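Local atomic coordinates of nucleotidyl transferase (PDB entry 6PLJ), a protein that probably transfers nucleotidyl groups, as a MobA-like NTP transferase from a methanogenic archaeon, with a likely link to pseudomurein cell wall synthesis. Residues A[65-70]-A[78-83]. Numbering follows the deposited sequence.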
ATOM      1  N   ALA A  65      -7.260  -8.948  -2.977  1.00 10.14           N
ATOM      2  CA  ALA A  65      -7.393  -8.905  -1.522  1.00 10.48           C
ATOM      3  C   ALA A  65      -7.079  -7.526  -0.955  1.00 10.31           C
ATOM      4  O   ALA A  65      -7.808  -7.001  -0.115  1.00 10.94           O
ATOM      5  CB  ALA A  65      -6.529  -9.961  -0.877  1.00 10.40           C
ATOM      6  N   THR A  66      -5.991  -6.929  -1.423  1.00  9.96           N
ATOM      7  CA  THR A  66      -5.619  -5.594  -0.970  1.00  9.94           C
ATOM      8  C   THR A  66      -6.696  -4.572  -1.307  1.00  9.85           C
ATOM      9  O   THR A  66      -7.086  -3.787  -0.456  1.00 10.71           O
ATOM     10  CB  THR A  66      -4.299  -5.147  -1.587  1.00 10.16           C
ATOM     11  OG1 THR A  66      -3.279  -6.043  -1.153  1.00 10.60           O
ATOM     12  CG2 THR A  66      -3.940  -3.735  -1.181  1.00 10.49           C
ATOM     13  N   VAL A  67      -7.153  -4.584  -2.547  1.00  9.97           N
ATOM     14  CA  VAL A  67      -8.147  -3.613  -3.002  1.00 10.08           C
ATOM     15  C   VAL A  67      -9.458  -3.792  -2.229  1.00 10.62           C
ATOM     16  O   VAL A  67     -10.056  -2.807  -1.799  1.00 10.33           O
ATOM     17  CB  VAL A  67      -8.364  -3.706  -4.520  1.00 10.22           C
ATOM     18  CG1 VAL A  67      -9.581  -2.897  -4.960  1.00 10.41           C
ATOM     19  CG2 VAL A  67      -7.102  -3.235  -5.246  1.00 10.39           C
ATOM     20  N   LYS A  68      -9.869  -5.038  -2.021  1.00 11.02           N
ATOM     21  CA  LYS A  68     -11.076  -5.292  -1.255  1.00 12.12           C
ATOM     22  C   LYS A  68     -10.990  -4.691   0.145  1.00 11.60           C
ATOM     23  O   LYS A  68     -11.947  -4.088   0.624  1.00 11.02           O
ATOM     24  CB  LYS A  68     -11.345  -6.789  -1.154  1.00 13.62           C
ATOM     25  CG  LYS A  68     -12.586  -7.167  -0.371  1.00 16.00           C
ATOM     26  CD  LYS A  68     -13.831  -6.577  -0.993  1.00 18.09           C
ATOM     27  CE  LYS A  68     -15.060  -6.904  -0.175  0.70 18.74           C
ATOM     28  NZ  LYS A  68     -16.269  -6.512  -0.921  0.70 19.56           N
ATOM     29  N   ALA A  69      -9.846  -4.847   0.805  1.00 10.65           N
ATOM     30  CA  ALA A  69      -9.661  -4.258   2.140  1.00 10.59           C
ATOM     31  C   ALA A  69      -9.770  -2.736   2.135  1.00 10.48           C
ATOM     32  O   ALA A  69     -10.402  -2.140   3.013  1.00 10.21           O
ATOM     33  CB  ALA A  69      -8.349  -4.707   2.741  1.00 10.62           C
ATOM     34  N   VAL A  70      -9.162  -2.117   1.126  1.00 10.38           N
ATOM     35  CA  VAL A  70      -9.195  -0.669   0.969  1.00 10.52           C
ATOM     36  C   VAL A  70     -10.637  -0.177   0.737  1.00 10.57           C
ATOM     37  O   VAL A  70     -11.100   0.775   1.376  1.00 10.28           O
ATOM     38  CB  VAL A  70      -8.261  -0.265  -0.188  1.00 11.22           C
ATOM     39  CG1 VAL A  70      -8.473   1.154  -0.620  1.00 11.62           C
ATOM     40  CG2 VAL A  70      -6.805  -0.505   0.219  1.00 11.32           C
ATOM     41  N   CYS A  78     -11.204   4.366  -5.042  1.00 10.33           N
ATOM     42  CA  CYS A  78      -9.930   3.671  -5.000  1.00 10.82           C
ATOM     43  C   CYS A  78      -9.268   3.733  -6.370  1.00 10.68           C
ATOM     44  O   CYS A  78      -9.818   3.236  -7.362  1.00 10.82           O
ATOM     45  CB  CYS A  78     -10.135   2.225  -4.579  1.00 11.16           C
ATOM     46  SG  CYS A  78      -8.574   1.325  -4.390  1.00 12.31           S
ATOM     47  N   ILE A  79      -8.105   4.377  -6.402  1.00 10.61           N
ATOM     48  CA  ILE A  79      -7.232   4.450  -7.557  1.00 10.78           C
ATOM     49  C   ILE A  79      -6.226   3.329  -7.410  1.00 10.31           C
ATOM     50  O   ILE A  79      -5.715   3.113  -6.318  1.00 10.73           O
ATOM     51  CB  ILE A  79      -6.488   5.814  -7.606  1.00 11.53           C
ATOM     52  CG1 ILE A  79      -7.424   6.934  -8.091  1.00 12.80           C
ATOM     53  CG2 ILE A  79      -5.308   5.772  -8.574  1.00 11.92           C
ATOM     54  CD1 ILE A  79      -8.678   7.149  -7.308  1.00 13.96           C
ATOM     55  N   VAL A  80      -5.953   2.609  -8.490  1.00  9.62           N
ATOM     56  CA  VAL A  80      -4.905   1.596  -8.466  1.00  9.37           C
ATOM     57  C   VAL A  80      -3.902   1.959  -9.538  1.00  9.52           C
ATOM     58  O   VAL A  80      -4.283   2.176 -10.691  1.00  9.91           O
ATOM     59  CB  VAL A  80      -5.438   0.185  -8.720  1.00  9.63           C
ATOM     60  CG1 VAL A  80      -4.295  -0.811  -8.686  1.00  9.64           C
ATOM     61  CG2 VAL A  80      -6.501  -0.190  -7.700  1.00  9.38           C
ATOM     62  N   VAL A  81      -2.632   2.029  -9.148  1.00  9.22           N
ATOM     63  CA  VAL A  81      -1.559   2.382 -10.065  1.00  9.16           C
ATOM     64  C   VAL A  81      -0.904   1.099 -10.508  1.00  9.63           C
ATOM     65  O   VAL A  81      -0.426   0.333  -9.670  1.00  9.83           O
ATOM     66  CB  VAL A  81      -0.536   3.312  -9.407  1.00  9.20           C
ATOM     67  CG1 VAL A  81       0.510   3.753 -10.420  1.00  9.15           C
ATOM     68  CG2 VAL A  81      -1.242   4.531  -8.823  1.00  9.12           C
ATOM     69  N   THR A  82      -0.856   0.897 -11.821  1.00  9.85           N
ATOM     70  CA  THR A  82      -0.308  -0.325 -12.392  1.00  9.95           C
ATOM     71  C   THR A  82       0.915   0.004 -13.248  1.00 10.27           C
ATOM     72  O   THR A  82       1.189   1.159 -13.553  1.00 10.70           O
ATOM     73  CB  THR A  82      -1.375  -1.068 -13.227  1.00 10.39           C
ATOM     74  OG1 THR A  82      -1.835  -0.219 -14.287  1.00 10.64           O
ATOM     75  CG2 THR A  82      -2.565  -1.477 -12.344  1.00 10.19           C
ATOM     76  N   GLY A  83       1.676  -1.023 -13.591  1.00 10.26           N
ATOM     77  CA  GLY A  83       2.872  -0.825 -14.406  1.00 10.21           C
ATOM     78  C   GLY A  83       3.441  -2.171 -14.775  1.00 10.33           C
ATOM     79  O   GLY A  83       3.135  -2.718 -15.833  1.00 11.08           O
TER
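With CG1 of Val-70 and SG of Cys-78 each anti to its own backbone N (chi1 167° and -176°), the two groups face each other. The two atoms touch at 3.8 Å, from SG of Cys-78 to CG1 of Val-70. This is also where the backbones come nearest, with the CA atoms of Val-70 and Cys-78 7.4 Å apart. One helical turn earlier, Val-67 reaches the strand with both of its methyl groups. CG2 of Val-67 lies 4.0 Å from CG2 of Val-80, and these two side chains cross at a slant. CG1 of Val-67 is farther off, 4.4 Å from SG of Cys-78. The sulfur therefore has a valine methyl from each of two successive turns near it. No hydrogen bond joins the two segments. The contact is apolar, and all four residues are buried.

Helix segment 65-70 and strand segment 78-82 run roughly antiparallel, at 156° between their directions, and their axes come within 9.9 Å. Val-67 and Val-70 lie on the face turned to the strand. Cys-78 and Val-80, two positions apart, lie on the same side of the strand. Around them, Val-70 also packs on Ala-27 and on Leu-141 of helix 138-147, while Val-67 touches Met-96 and Val-98. The strand is held in the sheet by backbone hydrogen bonds between Ile-79 and Ala-27 and Val-29, and between Val-80 and Arg-99 and Val-101.

Helix 62-72 thus lies against the main sheet and links strand 25-31 to the adjacent parallel strand 77-82. This is a beta-alpha-beta crossover, consistent with the Rossmann-like alpha/beta fold of the MobA-like family.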